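Local coordinates for protein lipolytic enzyme, G-D-S-L family (PDB 7BR2) that metabolises the drug diltiazem in the gut bacterium Bacteroides thetaiotaomicron, as a serine esterase of the SGNH (GDSL) hydrolase family, at residues Tyr43-Pro48 with Pro271-Thr276; Ala232-Asn237 with Ile261-Leu266; Asn239-Val244 with Ser252-Ile257; Leu350-Leu355 with Ser432-Ile437. One frame throughout, in Å; residues are numbered along the deposited sequence.

The four contacts run from the hydrolase body out to a beta sandwich. Interactions 1 and 4 touch each other, with centres about 10 Å apart: Met44 CE meets Ile434 CD1, and the sulfur of Met353 lies against 271-276, so helix 35-46, the loop and the two long helices pack as one unit. Interactions 2 and 3 join the same two sheets through neighbouring strands (232-237 beside 242-247, 260-267 beside 249-257). Interactions 1 and 2 are buried, interaction 4 partly so, and interaction 3 lies on the surface. Chemistry follows place: aromatic and methionine packing in 2, branched aliphatics in 4, a helix-to-loop contact in 1 whose polar groups bond outside the two segments, and lysine stems in 3.

Interaction 1 (Tyr43-Pro48 with Pro271-Thr276); sequences YMTRFP and PYPLDT
One hydrogen bond grips Tyr272 OH, to Phe38 O in helix 35-46; CG anti to the backbone N (chi1 -170°) sends the phenol there, and Tyr272 N-H pairs with Asn301 OD1. Thr45 gives the largest share of the helix side. Its OG1 sits in the crowded position between backbone N and carbonyl carbon (chi1 54°) and bonds back to Leu41 O one turn earlier. From there OG1 lies obliquely against the Tyr272 ring, 4.0 Å from Tyr272 CD1, while Thr45 CB rests 3.9 Å from Pro271 O. Thr45 CG2, beside the backbone N, meets Pro273 CD tip to tip at 4.0 Å. Pro273 CD also lies above one face of the Tyr272 ring, offset toward the rim, so the ring is flanked by its own neighbour in sequence. Arg46 reaches the loop by bends at chi2 and chi3. The edge of its guanidinium brings NH2 to 3.9 Å from Tyr272 CB, with the guanidinium and phenol planes 84° apart, so the two do not stack. That NH2 bonds to Met300 O. A backbone bond between Thr45 and Leu270 ties helix to loop just before Pro271. Helix 35-46 falls in the GDSL (SGNH) hydrolase region and the loop follows strand 260-267, so the contact joins the hydrolase body to the chain leaving the sandwich. With no hydrogen bond between the segments themselves, the fit of Thr45 and Arg46 against Pro271 O, Tyr272 CB and ring, and Pro273, together with bonds to outside partners, holds the loop on the helix.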
# COMPACT_ATOMS: atom_id res chain seq x y z
N TYR A 43 3.20 -5.58 6.71
CA TYR A 43 3.65 -6.94 7.04
C TYR A 43 5.06 -6.95 7.60
O TYR A 43 5.38 -7.79 8.45
CB TYR A 43 3.59 -7.84 5.80
CG TYR A 43 2.22 -8.38 5.50
CD1 TYR A 43 1.27 -7.62 4.84
CD2 TYR A 43 1.86 -9.66 5.91
CE1 TYR A 43 0.01 -8.12 4.57
CE2 TYR A 43 0.61 -10.17 5.66
CZ TYR A 43 -0.32 -9.40 4.99
OH TYR A 43 -1.57 -9.92 4.73
N MET A 44 5.91 -5.98 7.22
CA MET A 44 7.28 -5.97 7.69
C MET A 44 7.36 -5.56 9.15
O MET A 44 8.24 -6.02 9.88
CB MET A 44 8.15 -5.00 6.88
CG MET A 44 8.31 -5.27 5.37
SD MET A 44 8.88 -3.77 4.52
CE MET A 44 9.50 -4.46 2.97
N THR A 45 6.46 -4.68 9.59
CA THR A 45 6.54 -4.20 10.96
C THR A 45 5.64 -4.96 11.92
O THR A 45 5.99 -5.12 13.09
CB THR A 45 6.24 -2.71 11.01
OG1 THR A 45 4.98 -2.47 10.37
CG2 THR A 45 7.32 -1.96 10.28
N ARG A 46 4.45 -5.38 11.48
CA ARG A 46 3.51 -6.13 12.32
C ARG A 46 3.86 -7.63 12.42
O ARG A 46 3.59 -8.26 13.45
CB ARG A 46 2.09 -5.95 11.79
CG ARG A 46 0.99 -6.34 12.79
CD ARG A 46 0.99 -5.45 14.03
NE ARG A 46 1.19 -4.07 13.62
CZ ARG A 46 0.20 -3.22 13.39
NH1 ARG A 46 -1.06 -3.62 13.50
NH2 ARG A 46 0.47 -1.97 13.01
N PHE A 47 4.39 -8.25 11.36
CA PHE A 47 4.75 -9.67 11.39
C PHE A 47 6.23 -9.80 11.03
O PHE A 47 6.57 -10.40 10.00
CB PHE A 47 3.86 -10.47 10.44
CG PHE A 47 2.41 -10.26 10.69
CD1 PHE A 47 1.81 -10.70 11.86
CD2 PHE A 47 1.64 -9.56 9.77
CE1 PHE A 47 0.46 -10.48 12.09
CE2 PHE A 47 0.29 -9.34 10.00
CZ PHE A 47 -0.29 -9.80 11.16
N PRO A 48 7.13 -9.30 11.88
CA PRO A 48 8.55 -9.21 11.50
C PRO A 48 9.23 -10.56 11.29
O PRO A 48 10.26 -10.62 10.60
CB PRO A 48 9.19 -8.46 12.67
CG PRO A 48 8.29 -8.81 13.86
CD PRO A 48 6.89 -8.84 13.27
N PRO A 271 5.43 -0.44 15.82
CA PRO A 271 4.35 0.42 15.31
C PRO A 271 4.46 0.61 13.81
O PRO A 271 5.53 0.46 13.20
CB PRO A 271 4.56 1.75 16.05
CG PRO A 271 6.01 1.76 16.39
CD PRO A 271 6.38 0.32 16.66
N TYR A 272 3.34 0.96 13.20
CA TYR A 272 3.33 1.25 11.77
C TYR A 272 3.89 2.65 11.55
O TYR A 272 3.36 3.61 12.12
CB TYR A 272 1.94 1.16 11.18
CG TYR A 272 1.98 1.22 9.68
CD1 TYR A 272 2.22 0.07 8.92
CD2 TYR A 272 1.83 2.44 9.01
CE1 TYR A 272 2.27 0.13 7.54
CE2 TYR A 272 1.88 2.50 7.63
CZ TYR A 272 2.11 1.34 6.90
OH TYR A 272 2.16 1.40 5.52
N PRO A 273 4.95 2.80 10.77
CA PRO A 273 5.54 4.12 10.55
C PRO A 273 4.91 4.82 9.36
O PRO A 273 4.61 4.22 8.32
CB PRO A 273 7.02 3.80 10.31
CG PRO A 273 6.99 2.47 9.70
CD PRO A 273 5.79 1.72 10.23
N LEU A 274 4.70 6.13 9.52
CA LEU A 274 4.02 6.96 8.53
C LEU A 274 4.98 8.03 8.03
O LEU A 274 5.56 8.78 8.82
CB LEU A 274 2.77 7.61 9.13
CG LEU A 274 1.69 6.60 9.49
CD1 LEU A 274 0.61 7.19 10.39
CD2 LEU A 274 1.08 5.97 8.24
N ASP A 275 5.18 8.06 6.72
CA ASP A 275 5.99 9.09 6.10
C ASP A 275 5.22 10.40 6.10
O ASP A 275 4.06 10.45 5.64
CB ASP A 275 6.36 8.67 4.68
CG ASP A 275 7.59 9.36 4.16
OD1 ASP A 275 8.02 10.37 4.76
OD2 ASP A 275 8.11 8.90 3.12
N THR A 276 5.83 11.47 6.60
CA THR A 276 5.18 12.78 6.65
C THR A 276 5.54 13.66 5.48
O THR A 276 5.02 14.78 5.38
CB THR A 276 5.53 13.52 7.95
OG1 THR A 276 6.94 13.77 7.98
CG2 THR A 276 5.15 12.70 9.14

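Interaction 2 (Ala232-Asn237 with Ile261-Leu266); sequences ANMEIN and ISFDYL
The Phe263 ring carries Ile236 CD1 over one face, 3.6 Å from Phe263 CZ and offset toward the rim, and at its edge Met234 SD stands 4.1 Å from Phe263 CE2. The Tyr265 ring is covered on one face by Met234 CE, 3.6 Å from Tyr265 CE1, while Ala232 CB lies near the ring plane at 3.5 Å from Tyr265 OH. Both methyls make CH-pi contacts. Met234 SD approaches Tyr265 obliquely, so one sulfur makes Met-aromatic contacts with two rings. Strands 232-237 and 261-266 belong to different sheets, and their axes, 10.0 Å apart and running 140° to one another, face each other across the interior of a beta sandwich. Met234 fits there with CG in the crowded position (chi1 69°) and a bend at chi3 (109°) that lays its methyl across the phenol. Tyr265 OH is held by a hydrogen bond to Glu303 OE2. An alanine at Tyr265 removes the ring face under Met234 CE and the hydroxyl bonded to Glu303, and would probably loosen this end of the interior. Further along, Ile236 CG2 meets Ile261 CD1 at 4.0 Å, and Ile251 touches both Met234 and Phe263.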
# COMPACT_ATOMS: atom_id res chain seq x y z
N ALA A 232 0.09 -3.53 20.30
CA ALA A 232 0.23 -4.15 21.61
C ALA A 232 -0.71 -3.41 22.56
O ALA A 232 -1.10 -2.27 22.31
CB ALA A 232 1.67 -4.11 22.12
N ASN A 233 -1.09 -4.09 23.63
CA ASN A 233 -2.04 -3.54 24.60
C ASN A 233 -1.55 -3.94 25.98
O ASN A 233 -1.68 -5.11 26.38
CB ASN A 233 -3.46 -4.04 24.32
CG ASN A 233 -4.54 -3.16 24.94
OD1 ASN A 233 -4.26 -2.35 25.82
ND2 ASN A 233 -5.78 -3.34 24.50
N MET A 234 -0.94 -3.01 26.70
CA MET A 234 -0.42 -3.30 28.02
C MET A 234 -1.11 -2.42 29.05
O MET A 234 -1.35 -1.22 28.82
CB MET A 234 1.10 -3.11 28.09
CG MET A 234 1.52 -1.66 28.00
SD MET A 234 3.18 -1.47 27.38
CE MET A 234 2.82 -0.80 25.76
N GLU A 235 -1.43 -3.03 30.19
CA GLU A 235 -2.03 -2.35 31.32
C GLU A 235 -1.27 -2.76 32.57
O GLU A 235 -1.24 -3.95 32.91
CB GLU A 235 -3.51 -2.69 31.49
CG GLU A 235 -4.23 -1.81 32.50
CD GLU A 235 -5.68 -2.22 32.73
OE1 GLU A 235 -6.34 -2.70 31.78
OE2 GLU A 235 -6.15 -2.06 33.87
N ILE A 236 -0.67 -1.77 33.23
CA ILE A 236 0.08 -1.94 34.47
C ILE A 236 -0.64 -1.22 35.60
O ILE A 236 -0.92 -0.01 35.50
CB ILE A 236 1.53 -1.42 34.33
CG1 ILE A 236 2.35 -2.29 33.38
CG2 ILE A 236 2.17 -1.27 35.70
CD1 ILE A 236 2.27 -1.90 31.92
N ASN A 237 -0.92 -1.94 36.67
CA ASN A 237 -1.41 -1.32 37.89
C ASN A 237 -0.23 -0.95 38.78
O ASN A 237 0.52 -1.83 39.22
CB ASN A 237 -2.42 -2.22 38.61
CG ASN A 237 -2.92 -1.63 39.92
OD1 ASN A 237 -2.14 -1.46 40.86
ND2 ASN A 237 -4.18 -1.22 39.95
N ILE A 261 7.71 4.75 38.29
CA ILE A 261 7.47 3.35 37.98
C ILE A 261 8.14 3.02 36.66
O ILE A 261 8.16 3.84 35.73
CB ILE A 261 5.96 3.03 37.95
CG1 ILE A 261 5.74 1.52 37.85
CG2 ILE A 261 5.26 3.79 36.84
CD1 ILE A 261 4.32 1.09 38.14
N SER A 262 8.72 1.83 36.57
CA SER A 262 9.50 1.44 35.40
C SER A 262 9.28 -0.04 35.14
O SER A 262 8.98 -0.80 36.06
CB SER A 262 10.98 1.76 35.61
OG SER A 262 11.56 0.84 36.51
N PHE A 263 9.38 -0.43 33.88
CA PHE A 263 9.28 -1.84 33.55
C PHE A 263 9.94 -2.11 32.20
O PHE A 263 10.35 -1.19 31.48
CB PHE A 263 7.82 -2.32 33.55
CG PHE A 263 6.92 -1.51 32.67
CD1 PHE A 263 6.32 -0.35 33.15
CD2 PHE A 263 6.63 -1.93 31.39
CE1 PHE A 263 5.47 0.39 32.35
CE2 PHE A 263 5.77 -1.20 30.58
CZ PHE A 263 5.19 -0.04 31.06
N ASP A 264 10.05 -3.39 31.88
CA ASP A 264 10.60 -3.88 30.63
C ASP A 264 9.46 -4.32 29.73
O ASP A 264 8.57 -5.07 30.17
CB ASP A 264 11.59 -5.02 30.88
CG ASP A 264 12.90 -4.53 31.49
OD1 ASP A 264 13.17 -3.31 31.45
OD2 ASP A 264 13.65 -5.36 32.04
N TYR A 265 9.47 -3.81 28.50
CA TYR A 265 8.43 -4.02 27.51
C TYR A 265 9.05 -4.73 26.31
O TYR A 265 9.97 -4.20 25.69
CB TYR A 265 7.85 -2.66 27.11
CG TYR A 265 7.00 -2.60 25.86
CD1 TYR A 265 5.86 -3.37 25.72
CD2 TYR A 265 7.35 -1.74 24.82
CE1 TYR A 265 5.09 -3.29 24.58
CE2 TYR A 265 6.58 -1.66 23.68
CZ TYR A 265 5.45 -2.43 23.57
OH TYR A 265 4.69 -2.34 22.42
N LEU A 266 8.58 -5.93 26.00
CA LEU A 266 9.05 -6.62 24.80
C LEU A 266 7.84 -6.86 23.91
O LEU A 266 7.05 -7.77 24.15
CB LEU A 266 9.79 -7.92 25.13
CG LEU A 266 10.22 -8.71 23.88
CD1 LEU A 266 11.22 -7.91 23.01
CD2 LEU A 266 10.78 -10.09 24.20

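Interaction 3 (Asn239-Val244 with Ser252-Ile257); sequences NKKQAV and SNIKKI
Ile254 is pressed against the backbone of 241-243. Its CD1 lies 3.5 Å from both Gln242 C and Ala243 N, and its CB comes to 3.6 Å from Lys241 O. CG1 beside its own backbone N and an extended chi2 carry CD1 along the facing chain, where Ala243 CB also approaches it. The bend at chi3 brings Lys241 CE to 3.1 Å from Ile254 O. The ammonium, Lys241 NZ, is 3.4 Å from the same oxygen but at an angle too poor for a hydrogen bond. Nearer the backbone, Lys241 CG lies by Lys256 CD, the two side chains crossing obliquely. Lys241 NZ also stands 4.1 Å from Lys255 NZ, and the two like charges probably repel each other, softened by the solvent around this surface. An alanine at Lys241 removes the methylenes against Ile254 O and Lys256 CD and would probably loosen this edge. The contact lies at the rim of the beta sandwich: strands 242-247 and 249-257 are each an outermost strand, in opposite sheets, and the chain turns a corner at 244. Lys241 itself has positive phi (70°), in the left-handed helical region, as the chain bends out of the turn after strand 232-237. Asn237 OD1 accepts a hydrogen bond from Lys240 N within that turn. Lys256 NZ bonds to Ala238 O, placing it 3.8 Å from Asn239 CA. The Ile254 side chain also touches Phe263, and backbone bonds between Ser252 and Asp264 and between Lys255 and Ser262 hold 252-257 on the antiparallel sheet.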
# COMPACT_ATOMS: atom_id res chain seq x y z
N ASN A 239 -0.04 0.21 41.87
CA ASN A 239 -0.03 -0.18 43.27
C ASN A 239 0.18 -1.68 43.47
O ASN A 239 0.62 -2.08 44.55
CB ASN A 239 -1.34 0.24 43.94
CG ASN A 239 -1.65 1.72 43.75
OD1 ASN A 239 -2.78 2.08 43.43
ND2 ASN A 239 -0.64 2.58 43.95
N LYS A 240 -0.05 -2.50 42.45
CA LYS A 240 0.10 -3.94 42.60
C LYS A 240 1.41 -4.44 42.02
O LYS A 240 1.90 -5.49 42.44
CB LYS A 240 -1.08 -4.67 41.95
CG LYS A 240 -2.38 -4.52 42.74
CD LYS A 240 -3.39 -5.64 42.45
CE LYS A 240 -4.21 -5.38 41.19
NZ LYS A 240 -5.40 -6.29 41.11
N LYS A 241 1.98 -3.71 41.07
CA LYS A 241 3.28 -4.04 40.49
C LYS A 241 3.25 -5.30 39.62
O LYS A 241 4.28 -5.95 39.44
CB LYS A 241 4.35 -4.13 41.57
CG LYS A 241 4.90 -2.76 41.97
CD LYS A 241 6.21 -2.93 42.71
CE LYS A 241 7.05 -4.01 42.04
NZ LYS A 241 8.30 -4.37 42.76
N GLN A 242 2.09 -5.68 39.10
CA GLN A 242 2.04 -6.73 38.09
C GLN A 242 1.29 -6.18 36.89
O GLN A 242 0.60 -5.16 36.97
CB GLN A 242 1.40 -8.03 38.60
CG GLN A 242 2.42 -9.12 39.00
CD GLN A 242 2.02 -10.54 38.59
OE1 GLN A 242 2.06 -11.47 39.41
NE2 GLN A 242 1.65 -10.71 37.33
N ALA A 243 1.46 -6.83 35.74
CA ALA A 243 0.80 -6.37 34.54
C ALA A 243 -0.61 -6.93 34.51
O ALA A 243 -0.80 -8.14 34.63
CB ALA A 243 1.56 -6.80 33.29
N VAL A 244 -1.60 -6.05 34.35
CA VAL A 244 -2.98 -6.51 34.20
C VAL A 244 -3.22 -7.01 32.79
O VAL A 244 -3.93 -8.00 32.59
CB VAL A 244 -3.96 -5.38 34.58
CG1 VAL A 244 -5.40 -5.81 34.28
CG2 VAL A 244 -3.81 -5.02 36.05
N SER A 252 7.66 -7.14 32.13
CA SER A 252 8.40 -7.75 33.23
C SER A 252 9.19 -6.66 33.96
O SER A 252 9.18 -5.50 33.57
CB SER A 252 9.30 -8.88 32.74
OG SER A 252 10.34 -8.41 31.90
N ASN A 253 9.84 -7.06 35.05
CA ASN A 253 10.66 -6.16 35.86
C ASN A 253 9.95 -4.86 36.23
O ASN A 253 10.54 -3.77 36.20
CB ASN A 253 11.97 -5.87 35.13
CG ASN A 253 13.05 -5.34 36.05
OD1 ASN A 253 12.87 -5.26 37.26
ND2 ASN A 253 14.18 -4.97 35.47
N ILE A 254 8.69 -4.97 36.63
CA ILE A 254 7.98 -3.82 37.16
C ILE A 254 8.62 -3.41 38.48
O ILE A 254 8.72 -4.22 39.41
CB ILE A 254 6.48 -4.12 37.33
CG1 ILE A 254 5.93 -4.73 36.04
CG2 ILE A 254 5.72 -2.88 37.74
CD1 ILE A 254 4.44 -4.95 36.05
N LYS A 255 9.06 -2.16 38.56
CA LYS A 255 9.73 -1.66 39.74
C LYS A 255 9.17 -0.28 40.08
O LYS A 255 8.78 0.48 39.19
CB LYS A 255 11.24 -1.58 39.53
CG LYS A 255 11.89 -2.95 39.40
CD LYS A 255 11.78 -3.75 40.69
CE LYS A 255 12.44 -5.13 40.56
NZ LYS A 255 11.70 -6.20 41.32
N LYS A 256 9.13 0.01 41.38
CA LYS A 256 8.66 1.30 41.89
C LYS A 256 9.76 1.90 42.75
O LYS A 256 10.27 1.24 43.66
CB LYS A 256 7.38 1.15 42.69
CG LYS A 256 6.25 1.98 42.15
CD LYS A 256 4.92 1.33 42.47
CE LYS A 256 4.12 2.14 43.48
NZ LYS A 256 3.31 1.28 44.40
N ILE A 257 10.15 3.12 42.43
CA ILE A 257 11.23 3.81 43.12
C ILE A 257 10.69 5.19 43.50
O ILE A 257 10.51 6.06 42.64
CB ILE A 257 12.49 3.92 42.25
CG1 ILE A 257 13.01 2.53 41.85
CG2 ILE A 257 13.60 4.65 42.95
CD1 ILE A 257 13.71 2.47 40.48

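Interaction 4 (Leu350-Leu355 with Ser432-Ile437); sequences LTIMHL and SKIYEI
Ile352 and Ile434 share a first torsion (chi1 -70° and -77°) that sets CG1 beside the backbone N and CG2 anti to it, and this brings their CG2 methyls together at 3.7 Å. Ile437 differs: its CG1 takes the crowded position between backbone N and carbonyl carbon (chi1 68°), and its extended chain sends CD1 across to the other helix. There Ile437 CD1 meets Leu355 CD1 tip to tip at 3.6 Å and Thr351 CG2 at about a right angle, 3.7 Å away. Ile437 CG1 slides past Ile352 CG1. Leu355 lies alongside Ile434, with Leu355 CB 3.6 Å from Ile434 CG1, and its CD1 touches the aliphatic stem of Lys433 at CG. The charged end of Lys433 turns off to a salt bridge within its own helix, Lys433 NZ to Glu436 OE2 at 3.3 Å, approaching from above the carboxylate plane. Thr351 OG1 bonds to Gln347 O, and Gln348 NE2 reaches Ile437 O across the interface. Met44 of helix 35-46 packs on Ile434. Branched side chains one turn apart, Ile352 with Leu355 and Ile434 with Ile437, meeting between nearly antiparallel axes 9.6 Å apart, are characteristic of an antiparallel helix pair.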
# COMPACT_ATOMS: atom_id res chain seq x y z
N LEU A 350 10.65 3.62 11.57
CA LEU A 350 10.95 4.61 10.54
C LEU A 350 12.16 4.20 9.71
O LEU A 350 12.19 4.41 8.48
CB LEU A 350 11.19 5.98 11.18
CG LEU A 350 10.01 6.83 11.69
CD1 LEU A 350 10.57 8.07 12.38
CD2 LEU A 350 9.03 7.24 10.58
N THR A 351 13.19 3.65 10.37
CA THR A 351 14.33 3.08 9.64
C THR A 351 13.86 2.09 8.58
O THR A 351 14.27 2.16 7.41
CB THR A 351 15.27 2.39 10.62
OG1 THR A 351 15.60 3.28 11.70
CG2 THR A 351 16.53 1.95 9.90
N ILE A 352 12.99 1.16 8.99
CA ILE A 352 12.43 0.19 8.06
C ILE A 352 11.65 0.88 6.93
O ILE A 352 11.72 0.47 5.77
CB ILE A 352 11.56 -0.82 8.81
CG1 ILE A 352 12.46 -1.71 9.66
CG2 ILE A 352 10.74 -1.66 7.84
CD1 ILE A 352 11.79 -2.22 10.89
N MET A 353 10.89 1.92 7.28
CA MET A 353 10.08 2.63 6.29
C MET A 353 10.95 3.25 5.21
O MET A 353 10.62 3.20 4.02
CB MET A 353 9.24 3.71 6.99
CG MET A 353 8.45 4.63 6.06
SD MET A 353 7.85 6.13 6.91
CE MET A 353 9.28 7.21 6.88
N HIS A 354 12.07 3.86 5.61
CA HIS A 354 12.97 4.49 4.65
C HIS A 354 13.64 3.44 3.76
O HIS A 354 13.75 3.63 2.54
CB HIS A 354 14.03 5.31 5.38
CG HIS A 354 13.49 6.54 6.04
ND1 HIS A 354 12.67 7.44 5.39
CD2 HIS A 354 13.69 7.04 7.29
CE1 HIS A 354 12.37 8.43 6.21
NE2 HIS A 354 12.98 8.22 7.37
N LEU A 355 14.11 2.34 4.37
CA LEU A 355 14.65 1.23 3.57
C LEU A 355 13.64 0.76 2.53
O LEU A 355 13.99 0.54 1.35
CB LEU A 355 15.05 0.08 4.49
CG LEU A 355 16.27 0.37 5.38
CD1 LEU A 355 16.41 -0.66 6.49
CD2 LEU A 355 17.55 0.41 4.54
N SER A 432 16.68 -7.69 2.93
CA SER A 432 17.37 -8.41 4.00
C SER A 432 17.62 -7.51 5.19
O SER A 432 17.47 -7.93 6.34
CB SER A 432 18.68 -9.01 3.51
OG SER A 432 18.43 -9.99 2.52
N LYS A 433 18.04 -6.26 4.95
CA LYS A 433 18.25 -5.37 6.08
C LYS A 433 16.95 -5.19 6.86
O LYS A 433 16.93 -5.28 8.09
CB LYS A 433 18.79 -4.03 5.61
CG LYS A 433 19.47 -3.22 6.71
CD LYS A 433 20.52 -4.07 7.40
CE LYS A 433 21.77 -3.28 7.67
NZ LYS A 433 22.89 -4.13 8.17
N ILE A 434 15.84 -4.97 6.14
CA ILE A 434 14.55 -4.79 6.80
C ILE A 434 14.23 -5.99 7.68
O ILE A 434 13.86 -5.83 8.85
CB ILE A 434 13.44 -4.53 5.76
CG1 ILE A 434 13.51 -3.09 5.27
CG2 ILE A 434 12.07 -4.82 6.36
CD1 ILE A 434 12.63 -2.83 4.05
N TYR A 435 14.34 -7.21 7.14
CA TYR A 435 13.99 -8.38 7.94
C TYR A 435 15.09 -8.77 8.93
O TYR A 435 14.91 -9.73 9.70
CB TYR A 435 13.64 -9.55 7.04
CG TYR A 435 12.23 -9.43 6.49
CD1 TYR A 435 11.14 -9.79 7.27
CD2 TYR A 435 11.99 -8.91 5.22
CE1 TYR A 435 9.85 -9.67 6.79
CE2 TYR A 435 10.70 -8.78 4.74
CZ TYR A 435 9.63 -9.17 5.54
OH TYR A 435 8.33 -9.08 5.09
N GLU A 436 16.20 -8.05 8.94
CA GLU A 436 17.19 -8.22 9.99
C GLU A 436 16.97 -7.25 11.16
O GLU A 436 17.17 -7.63 12.31
CB GLU A 436 18.59 -8.04 9.38
CG GLU A 436 19.74 -7.75 10.33
CD GLU A 436 21.01 -7.33 9.58
OE1 GLU A 436 21.19 -7.76 8.42
OE2 GLU A 436 21.81 -6.53 10.13
N ILE A 437 16.47 -6.04 10.90
CA ILE A 437 16.36 -5.04 11.96
C ILE A 437 14.93 -4.85 12.45
O ILE A 437 14.68 -3.94 13.23
CB ILE A 437 16.96 -3.70 11.52
CG1 ILE A 437 16.09 -3.07 10.42
CG2 ILE A 437 18.40 -3.89 11.12
CD1 ILE A 437 16.54 -1.70 9.98